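Local structure of polysaccharide deacetylase (Ammonifex degensii, 4WCJ) at residues Ala125-Val128 / Gly129-Trp132; Gly100-Ser103 / Val104-Ala108; Glu145-Ser149 / Gly150-Val154; Tyr51-Ser54 / Arg55-Ala59. The protein probably removes N-acetyl groups from poly-beta-1,6-N-acetyl-D-glucosamine, as a zinc-binding member of carbohydrate esterase family 4. All coordinates share one frame; numbering follows the deposited sequence.

Contact 1 (Ala125-Val128 / Gly129-Trp132); sequences AGQV and GRKW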
loop_
_atom_site.group_PDB
_atom_site.type_symbol
_atom_site.label_atom_id
_atom_site.label_comp_id
_atom_site.label_asym_id
_atom_site.label_seq_id
_atom_site.Cartn_x
_atom_site.Cartn_y
_atom_site.Cartn_z
ATOM N N ALA A 125 -9.183 -6.934 -5.195
ATOM C CA ALA A 125 -9.732 -6.802 -6.543
ATOM C C ALA A 125 -11.146 -7.345 -6.655
ATOM O O ALA A 125 -11.943 -6.821 -7.429
ATOM C CB ALA A 125 -8.805 -7.489 -7.571
ATOM N N GLY A 126 -11.464 -8.379 -5.877
ATOM C CA GLY A 126 -12.786 -8.976 -5.907
ATOM C C GLY A 126 -13.855 -8.221 -5.128
ATOM O O GLY A 126 -15.033 -8.567 -5.202
ATOM N N GLN A 127 -13.450 -7.196 -4.382
ATOM C CA GLN A 127 -14.401 -6.397 -3.599
ATOM C C GLN A 127 -14.586 -4.998 -4.177
ATOM O O GLN A 127 -15.393 -4.213 -3.677
ATOM C CB GLN A 127 -13.958 -6.295 -2.131
ATOM C CG GLN A 127 -13.999 -7.604 -1.369
ATOM C CD GLN A 127 -15.394 -8.197 -1.309
ATOM O OE1 GLN A 127 -16.397 -7.469 -1.348
ATOM N NE2 GLN A 127 -15.471 -9.522 -1.197
ATOM N N VAL A 128 -13.834 -4.678 -5.224
ATOM C CA VAL A 128 -14.017 -3.397 -5.905
ATOM C C VAL A 128 -15.441 -3.257 -6.451
ATOM O O VAL A 128 -15.994 -4.194 -7.035
ATOM C CB VAL A 128 -12.989 -3.239 -7.043
ATOM C CG1 VAL A 128 -13.339 -2.058 -7.948
ATOM C CG2 VAL A 128 -11.607 -3.074 -6.447
ATOM N N GLY A 129 -16.052 -2.097 -6.236
ATOM C CA GLY A 129 -17.374 -1.851 -6.791
ATOM C C GLY A 129 -18.496 -2.383 -5.916
ATOM O O GLY A 129 -19.673 -2.338 -6.305
ATOM N N ARG A 130 -18.134 -2.889 -4.736
ATOM C CA ARG A 130 -19.114 -3.396 -3.761
ATOM C C ARG A 130 -19.052 -2.647 -2.432
ATOM O O ARG A 130 -18.229 -1.754 -2.247
ATOM C CB ARG A 130 -18.880 -4.891 -3.494
ATOM C CG ARG A 130 -18.575 -5.737 -4.713
ATOM C CD ARG A 130 -18.458 -7.182 -4.306
ATOM N NE ARG A 130 -18.393 -8.080 -5.450
ATOM C CZ ARG A 130 -18.897 -9.307 -5.452
ATOM N NH1 ARG A 130 -19.506 -9.773 -4.366
ATOM N NH2 ARG A 130 -18.798 -10.065 -6.536
ATOM N N LYS A 131 -19.946 -2.992 -1.507
ATOM C CA LYS A 131 -19.777 -2.614 -0.105
ATOM C C LYS A 131 -19.050 -3.742 0.612
ATOM O O LYS A 131 -19.423 -4.898 0.471
ATOM C CB LYS A 131 -21.121 -2.343 0.566
ATOM C CG LYS A 131 -21.443 -0.888 0.638
ATOM C CD LYS A 131 -22.628 -0.660 1.562
ATOM C CE LYS A 131 -22.771 0.799 1.910
ATOM N NZ LYS A 131 -23.990 0.999 2.746
ATOM N N TRP A 132 -18.012 -3.398 1.367
ATOM C CA TRP A 132 -17.129 -4.398 1.965
ATOM C C TRP A 132 -16.924 -4.055 3.428
ATOM O O TRP A 132 -16.401 -2.989 3.752
ATOM C CB TRP A 132 -15.793 -4.458 1.215
ATOM C CG TRP A 132 -14.619 -5.040 1.984
ATOM C CD1 TRP A 132 -13.546 -4.349 2.497
ATOM C CD2 TRP A 132 -14.388 -6.417 2.301
ATOM N NE1 TRP A 132 -12.679 -5.211 3.122
ATOM C CE2 TRP A 132 -13.166 -6.486 3.012
ATOM C CE3 TRP A 132 -15.093 -7.599 2.053
ATOM C CZ2 TRP A 132 -12.641 -7.683 3.476
ATOM C CZ3 TRP A 132 -14.570 -8.786 2.519
ATOM C CH2 TRP A 132 -13.353 -8.821 3.224
HETATM O O HOH W 1 -18.733 -7.462 -0.198
#
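Q127 and W132 show how a tight turn can lay a polar side chain against an aromatic one. The touching atoms are mostly the carbons of the glutamine: CG comes over one face of the indole toward its rim, and Q127 CD lies 3.4 Å from W132 CE3. Amide and ring are tilted by 31° to each other, well short of a flat stack. The bend at chi2 of Q127 (-61°) turns the amide back beside the six-membered ring instead of letting the chain run straight on.

One backbone bond closes the turn: R130 N donates to Q127 O at 3.2 Å, as in a type II beta turn. G129 takes its third position with positive phi, where a CB would collide with V128 O. A water bridges beyond the turn, donating to Q127 OE1 at 2.6 Å and to K131 O at 2.7 Å. The amide's other end, NE2, is bonded to D160. The extended chain of R130 crosses the glutamine obliquely, its CD 3.6 Å from Q127 OE1.

With an alanine in place of Q127, the W132 indole would probably lose the cover given by CG and the amide, and the bridging water and D160 would lose their amide partner.

Around the turn, V128 packs on W140 and I143 of helix 140-148, and strand 131-132 pairs antiparallel with strand 135-136. W132 meets the Y163 ring steeply and reaches the zinc ligand H162.

Contact 2 (Gly100-Ser103 / Val104-Ala108); sequences GDLS and VYRHA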
loop_
_atom_site.group_PDB
_atom_site.type_symbol
_atom_site.label_atom_id
_atom_site.label_comp_id
_atom_site.label_asym_id
_atom_site.label_seq_id
_atom_site.Cartn_x
_atom_site.Cartn_y
_atom_site.Cartn_z
ATOM N N GLY A 100 -9.325 -0.452 -0.798
ATOM C CA GLY A 100 -10.111 0.020 -1.922
ATOM C C GLY A 100 -11.221 0.970 -1.504
ATOM O O GLY A 100 -12.150 1.225 -2.277
ATOM N N ASP A 101 -11.130 1.495 -0.283
ATOM C CA ASP A 101 -12.211 2.318 0.256
ATOM C C ASP A 101 -12.554 3.506 -0.647
ATOM O O ASP A 101 -11.670 4.138 -1.214
ATOM C CB ASP A 101 -11.861 2.826 1.649
ATOM C CG ASP A 101 -13.072 3.361 2.384
ATOM O OD1 ASP A 101 -13.869 2.539 2.893
ATOM O OD2 ASP A 101 -13.241 4.594 2.461
ATOM N N LEU A 102 -13.848 3.800 -0.764
ATOM C CA LEU A 102 -14.320 4.924 -1.564
ATOM C C LEU A 102 -13.681 6.243 -1.139
ATOM O O LEU A 102 -13.494 7.138 -1.959
ATOM C CB LEU A 102 -15.844 5.034 -1.472
ATOM C CG LEU A 102 -16.492 6.185 -2.242
ATOM C CD1 LEU A 102 -16.106 6.129 -3.723
ATOM C CD2 LEU A 102 -18.002 6.173 -2.065
ATOM N N SER A 103 -13.341 6.365 0.143
ATOM C CA SER A 103 -12.778 7.621 0.630
ATOM C C SER A 103 -11.426 7.914 0.001
ATOM O O SER A 103 -11.012 9.062 -0.034
ATOM C CB SER A 103 -12.641 7.626 2.160
ATOM O OG SER A 103 -11.663 6.687 2.590
ATOM N N VAL A 104 -10.717 6.884 -0.476
ATOM C CA VAL A 104 -9.474 7.155 -1.199
ATOM C C VAL A 104 -9.779 8.003 -2.441
ATOM O O VAL A 104 -9.041 8.935 -2.761
ATOM C CB VAL A 104 -8.737 5.851 -1.596
ATOM C CG1 VAL A 104 -7.442 6.166 -2.361
ATOM C CG2 VAL A 104 -8.427 5.035 -0.354
ATOM N N TYR A 105 -10.871 7.695 -3.138
ATOM C CA TYR A 105 -11.283 8.488 -4.290
ATOM C C TYR A 105 -11.889 9.829 -3.885
ATOM O O TYR A 105 -11.509 10.876 -4.408
ATOM C CB TYR A 105 -12.292 7.715 -5.141
ATOM C CG TYR A 105 -12.852 8.501 -6.301
ATOM C CD1 TYR A 105 -12.112 8.689 -7.463
ATOM C CD2 TYR A 105 -14.123 9.057 -6.235
ATOM C CE1 TYR A 105 -12.630 9.416 -8.527
ATOM C CE2 TYR A 105 -14.651 9.779 -7.294
ATOM C CZ TYR A 105 -13.902 9.952 -8.439
ATOM O OH TYR A 105 -14.429 10.675 -9.483
ATOM N N ARG A 106 -12.835 9.785 -2.953
ATOM C CA ARG A 106 -13.636 10.962 -2.619
ATOM C C ARG A 106 -12.862 12.017 -1.828
ATOM O O ARG A 106 -13.076 13.221 -2.015
ATOM C CB ARG A 106 -14.886 10.535 -1.847
ATOM C CG ARG A 106 -15.865 11.661 -1.556
ATOM C CD ARG A 106 -17.183 11.130 -1.001
ATOM N NE ARG A 106 -17.877 10.271 -1.959
ATOM C CZ ARG A 106 -19.116 9.819 -1.793
ATOM N NH1 ARG A 106 -19.675 9.045 -2.715
ATOM N NH2 ARG A 106 -19.801 10.146 -0.707
ATOM N N HIS A 107 -11.939 11.575 -0.981
ATOM C CA HIS A 107 -11.264 12.483 -0.063
ATOM C C HIS A 107 -9.739 12.501 -0.175
ATOM O O HIS A 107 -9.136 13.566 -0.124
ATOM C CB HIS A 107 -11.659 12.144 1.377
ATOM C CG HIS A 107 -13.129 12.253 1.644
ATOM N ND1 HIS A 107 -13.867 13.373 1.319
ATOM C CD2 HIS A 107 -13.997 11.389 2.225
ATOM C CE1 HIS A 107 -15.124 13.191 1.679
ATOM N NE2 HIS A 107 -15.230 11.996 2.234
ATOM N N ALA A 108 -9.107 11.335 -0.296
ATOM C CA ALA A 108 -7.650 11.299 -0.388
ATOM C C ALA A 108 -7.146 11.831 -1.730
ATOM O O ALA A 108 -6.223 12.648 -1.785
ATOM C CB ALA A 108 -7.138 9.880 -0.158
#
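The start of helix 102-114, within the beta-alpha-beta unit of strands 91-99 and 119-123, is a worked example of N-capping, with D101 at the N-cap and its carbonyl O accepting from V104 N at 3.0 Å. D101 OD2 is gripped twice by S103, by the backbone N at 2.9 Å from above the carboxylate plane and by OG at 2.6 Å on the anti side. The serine reaches it because chi1 of 67° sets OG between its own backbone N and carbonyl carbon. OG also bonds V45 N, tying the helix start to strand 44-45. An alanine here would be likely to leave D101 OD2 with one bond fewer and V45 N without its mate.

Just behind the cap, S103 O is shared: it takes H107 N at 2.8 Å and A108 N at 3.0 Å, and the second bond marks a wider pi-type turn. L102 O takes R106 N nearly straight, and Y105 N only weakly. Among the side chains, L102 CD2 lies over one face of the R106 guanidinium, 3.4 Å from NH1; a bend at chi3 (-63°) turns the arginine head to that methyl. S103 CB meets the edge of the H107 ring at CD2, while Y105 OH is hydrogen-bonded to E145 OE2.

An aspartate accepting from the N-H two residues on forms an Asx turn, a classic helix-capping motif, used here two residues after the zinc ligand D99.

Contact 3 (Glu145-Ser149 / Gly150-Val154); sequences EMVAS and GLCVV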
loop_
_atom_site.group_PDB
_atom_site.type_symbol
_atom_site.label_atom_id
_atom_site.label_comp_id
_atom_site.label_asym_id
_atom_site.label_seq_id
_atom_site.Cartn_x
_atom_site.Cartn_y
_atom_site.Cartn_z
ATOM N N GLU A 145 -9.997 6.406 -13.157
ATOM C CA GLU A 145 -9.827 7.856 -13.234
ATOM C C GLU A 145 -8.573 8.270 -12.459
ATOM O O GLU A 145 -7.819 9.151 -12.882
ATOM C CB GLU A 145 -11.067 8.573 -12.696
ATOM C CG GLU A 145 -10.879 10.062 -12.497
ATOM C CD GLU A 145 -12.106 10.744 -11.916
ATOM O OE1 GLU A 145 -12.000 11.941 -11.575
ATOM O OE2 GLU A 145 -13.171 10.093 -11.806
ATOM N N MET A 146 -8.336 7.623 -11.325
ATOM C CA MET A 146 -7.150 7.942 -10.545
ATOM C C MET A 146 -5.876 7.488 -11.243
ATOM O O MET A 146 -4.870 8.198 -11.229
ATOM C CB MET A 146 -7.255 7.329 -9.151
ATOM C CG MET A 146 -8.310 8.022 -8.307
ATOM S SD MET A 146 -8.284 7.504 -6.572
ATOM C CE MET A 146 -8.808 5.789 -6.750
ATOM N N VAL A 147 -5.911 6.306 -11.851
ATOM C CA VAL A 147 -4.777 5.830 -12.639
ATOM C C VAL A 147 -4.501 6.778 -13.822
ATOM O O VAL A 147 -3.348 7.092 -14.137
ATOM C CB VAL A 147 -5.018 4.383 -13.143
ATOM C CG1 VAL A 147 -3.973 3.971 -14.145
ATOM C CG2 VAL A 147 -5.014 3.407 -11.973
ATOM N N ALA A 148 -5.558 7.271 -14.460
ATOM C CA ALA A 148 -5.405 8.168 -15.605
ATOM C C ALA A 148 -4.687 9.485 -15.292
ATOM O O ALA A 148 -4.201 10.170 -16.208
ATOM C CB ALA A 148 -6.777 8.465 -16.215
ATOM N N SER A 149 -4.633 9.851 -14.015
ATOM C CA SER A 149 -3.971 11.088 -13.613
ATOM C C SER A 149 -2.461 10.892 -13.654
ATOM O O SER A 149 -1.702 11.857 -13.581
ATOM C CB SER A 149 -4.412 11.532 -12.208
ATOM O OG SER A 149 -3.970 10.634 -11.197
ATOM N N GLY A 150 -2.038 9.635 -13.753
ATOM C CA GLY A 150 -0.627 9.304 -13.711
ATOM C C GLY A 150 -0.055 9.233 -12.305
ATOM O O GLY A 150 1.127 8.949 -12.133
ATOM N N LEU A 151 -0.894 9.497 -11.302
ATOM C CA LEU A 151 -0.452 9.561 -9.905
ATOM C C LEU A 151 -0.665 8.253 -9.167
ATOM O O LEU A 151 0.049 7.951 -8.197
ATOM C CB LEU A 151 -1.191 10.672 -9.156
ATOM C CG LEU A 151 -0.875 12.118 -9.540
ATOM C CD1 LEU A 151 -1.741 13.063 -8.742
ATOM C CD2 LEU A 151 0.595 12.417 -9.316
ATOM N N CYS A 152 -1.671 7.502 -9.600
ATOM C CA CYS A 152 -2.071 6.283 -8.898
ATOM C C CYS A 152 -1.593 5.042 -9.633
ATOM O O CYS A 152 -1.892 4.852 -10.814
ATOM C CB CYS A 152 -3.597 6.226 -8.741
ATOM S SG CYS A 152 -4.218 4.734 -7.857
ATOM N N VAL A 153 -0.857 4.194 -8.922
ATOM C CA VAL A 153 -0.497 2.870 -9.414
ATOM C C VAL A 153 -1.250 1.866 -8.540
ATOM O O VAL A 153 -1.226 1.977 -7.316
ATOM C CB VAL A 153 1.023 2.608 -9.347
ATOM C CG1 VAL A 153 1.358 1.187 -9.827
ATOM C CG2 VAL A 153 1.780 3.646 -10.175
ATOM N N VAL A 154 -1.950 0.926 -9.163
ATOM C CA VAL A 154 -2.699 -0.063 -8.400
ATOM C C VAL A 154 -1.905 -1.361 -8.185
ATOM O O VAL A 154 -1.334 -1.921 -9.129
ATOM C CB VAL A 154 -4.032 -0.405 -9.087
ATOM C CG1 VAL A 154 -4.807 -1.442 -8.279
ATOM C CG2 VAL A 154 -4.862 0.857 -9.267
HETATM O O HOH W 2 -0.541 5.563 -13.095
#
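M146 O is held by two groups of S149, OG at 2.6 Å and the backbone N at 3.2 Å, while C152 CB presses against it from the following strand. These bonds belong to the link by which helix 140-148 ends and strand 152-156 begins, part of the parallel beta/alpha barrel, and they illustrate how a helix C-terminus can be finished by a serine and a glycine.

S149 OG is used in both senses: it donates to M146 O and accepts from L151 N at 3.3 Å, pinning the residue beyond the turn. The position between backbone N and carbonyl carbon (chi1 67°) lets it face both. G150 N returns to V147 O at 2.9 Å. G150 leaves the helix with positive phi, where a side chain would strike S149 O.

Once reversed, the chain runs close to the helix. V147 CA makes a CH...O contact with C152 O, which also takes a water's proton at 2.7 Å; the same water reaches V147 O weakly. C152 turns toward the helix, its CB against M146 CB, and both residues pack on F121 of the neighbouring strand 119-123. The burial has a price, since C152 N finds no hydrogen-bond partner. Farther along, the V147 and V154 side chains cross at about a right angle, V147 CG2 resting 3.7 Å from V154 CG2.

Contact 4 (Tyr51-Ser54 / Arg55-Ala59); sequences YAIS and RREFA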
loop_
_atom_site.group_PDB
_atom_site.type_symbol
_atom_site.label_atom_id
_atom_site.label_comp_id
_atom_site.label_asym_id
_atom_site.label_seq_id
_atom_site.Cartn_x
_atom_site.Cartn_y
_atom_site.Cartn_z
ATOM N N TYR A 51 -9.559 3.165 11.872
ATOM C CA TYR A 51 -8.518 3.052 10.850
ATOM C C TYR A 51 -8.621 4.173 9.832
ATOM O O TYR A 51 -8.332 3.983 8.642
ATOM C CB TYR A 51 -8.596 1.693 10.143
ATOM C CG TYR A 51 -8.036 0.558 10.961
ATOM C CD1 TYR A 51 -8.660 0.149 12.138
ATOM C CD2 TYR A 51 -6.881 -0.105 10.562
ATOM C CE1 TYR A 51 -8.146 -0.891 12.897
ATOM C CE2 TYR A 51 -6.358 -1.148 11.311
ATOM C CZ TYR A 51 -6.992 -1.538 12.476
ATOM O OH TYR A 51 -6.468 -2.575 13.218
ATOM N N ALA A 52 -9.046 5.341 10.304
ATOM C CA ALA A 52 -9.248 6.480 9.433
ATOM C C ALA A 52 -8.524 7.712 9.950
ATOM O O ALA A 52 -8.343 7.893 11.156
ATOM C CB ALA A 52 -10.737 6.772 9.272
ATOM N N ILE A 53 -8.106 8.547 9.010
ATOM C CA ILE A 53 -7.511 9.839 9.297
ATOM C C ILE A 53 -8.372 10.900 8.617
ATOM O O ILE A 53 -8.912 10.672 7.535
ATOM C CB ILE A 53 -6.047 9.901 8.804
ATOM C CG1 ILE A 53 -5.357 11.189 9.246
ATOM C CG2 ILE A 53 -5.968 9.740 7.290
ATOM C CD1 ILE A 53 -3.940 11.285 8.739
ATOM N N SER A 54 -8.533 12.056 9.247
ATOM C CA SER A 54 -9.380 13.081 8.655
ATOM C C SER A 54 -8.699 13.701 7.445
ATOM O O SER A 54 -7.470 13.715 7.352
ATOM C CB SER A 54 -9.727 14.168 9.681
ATOM O OG SER A 54 -8.621 15.009 9.937
ATOM N N ARG A 55 -9.516 14.193 6.521
ATOM C CA ARG A 55 -9.051 14.872 5.316
ATOM C C ARG A 55 -8.065 15.976 5.672
ATOM O O ARG A 55 -6.966 16.043 5.123
ATOM C CB ARG A 55 -10.250 15.433 4.550
ATOM C CG ARG A 55 -9.964 15.913 3.141
ATOM C CD ARG A 55 -11.256 15.945 2.327
ATOM N NE ARG A 55 -11.124 16.688 1.077
ATOM C CZ ARG A 55 -12.071 16.754 0.146
ATOM N NH1 ARG A 55 -13.220 16.111 0.318
ATOM N NH2 ARG A 55 -11.871 17.463 -0.959
ATOM N N ARG A 56 -8.464 16.814 6.626
ATOM C CA ARG A 56 -7.631 17.894 7.141
ATOM C C ARG A 56 -6.293 17.370 7.674
ATOM O O ARG A 56 -5.232 17.870 7.302
ATOM C CB ARG A 56 -8.387 18.650 8.241
ATOM C CG ARG A 56 -7.980 20.104 8.433
ATOM C CD ARG A 56 -8.921 20.806 9.414
ATOM N NE ARG A 56 -8.584 22.216 9.607
ATOM C CZ ARG A 56 -9.303 23.068 10.335
ATOM N NH1 ARG A 56 -10.412 22.664 10.942
ATOM N NH2 ARG A 56 -8.916 24.332 10.453
ATOM N N GLU A 57 -6.350 16.353 8.535
ATOM C CA GLU A 57 -5.141 15.780 9.130
ATOM C C GLU A 57 -4.239 15.145 8.075
ATOM O O GLU A 57 -3.018 15.283 8.126
ATOM C CB GLU A 57 -5.504 14.737 10.195
ATOM C CG GLU A 57 -5.998 15.314 11.517
ATOM C CD GLU A 57 -6.719 14.274 12.372
ATOM O OE1 GLU A 57 -7.160 13.240 11.817
ATOM O OE2 GLU A 57 -6.842 14.485 13.600
ATOM N N PHE A 58 -4.847 14.430 7.136
ATOM C CA PHE A 58 -4.119 13.808 6.033
ATOM C C PHE A 58 -3.335 14.855 5.241
ATOM O O PHE A 58 -2.133 14.696 5.021
ATOM C CB PHE A 58 -5.096 13.051 5.124
ATOM C CG PHE A 58 -4.457 12.405 3.922
ATOM C CD1 PHE A 58 -3.478 11.437 4.071
ATOM C CD2 PHE A 58 -4.873 12.736 2.640
ATOM C CE1 PHE A 58 -2.908 10.829 2.961
ATOM C CE2 PHE A 58 -4.306 12.137 1.528
ATOM C CZ PHE A 58 -3.323 11.182 1.688
ATOM N N ALA A 59 -4.010 15.929 4.839
ATOM C CA ALA A 59 -3.365 16.998 4.077
ATOM C C ALA A 59 -2.266 17.682 4.887
ATOM O O ALA A 59 -1.214 18.030 4.349
ATOM C CB ALA A 59 -4.396 18.020 3.612
#
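A capping box closes the N-terminus of helix 55-67, with S54 as the N-cap and E57 as its partner three residues on. The exchange is reciprocal: E57 N donates to S54 OG at 3.0 Å, and S54 N donates to E57 OE1 at 3.1 Å. The second bond is nearly straight, at 162°, and meets the carboxylate oxygen on its anti side. Both side chains are turned for the task. The serine OG sits between its backbone N and carbonyl carbon, and E57 has CG anti to its carbonyl carbon (chi1 -76°), which carries the carboxylate back to the residue before the helix.

Behind the box the first regular helical bond is short: F58 N reaches S54 O at 2.7 Å, nearly along the C=O axis.

An apolar pair spans the same turn. I53, just before the cap, sets CG2 4.1 Å from F58 CB, which is the hydrophobic staple that often accompanies a capping box. I53 CG1 also lies 3.7 Å from E57 CB, and its CD1 methyl runs up to the backbone of F58. The phenyl ring of F58 goes on to meet Y42 edge-to-face and to pack on A108 and V111 of helix 102-114, while R55 makes a weak hydrogen bond to H107.

Each half of the box thus supplies the acceptor that the other's N-H lacks at a helix start, and the positive end of the helix dipole would probably keep the E57 carboxylate ionised.

Overall arrangement
None of the four contacts is wholly buried: contacts 1, 2 and 3 each combine buried and exposed residues, whereas contact 4 is a surface contact. Contacts 2 and 4 both cap helix starts, one with an aspartate close to the zinc site and the other with a serine-glutamate box away from it, and they touch side by side. Contact 3 treats the opposite helix end, using a glycine and a serine hydroxyl, and it too touches contact 2. Contact 1 is built round a beta turn, and adds a bridging water and an aromatic side chain near the metal ligands to its backbone bond.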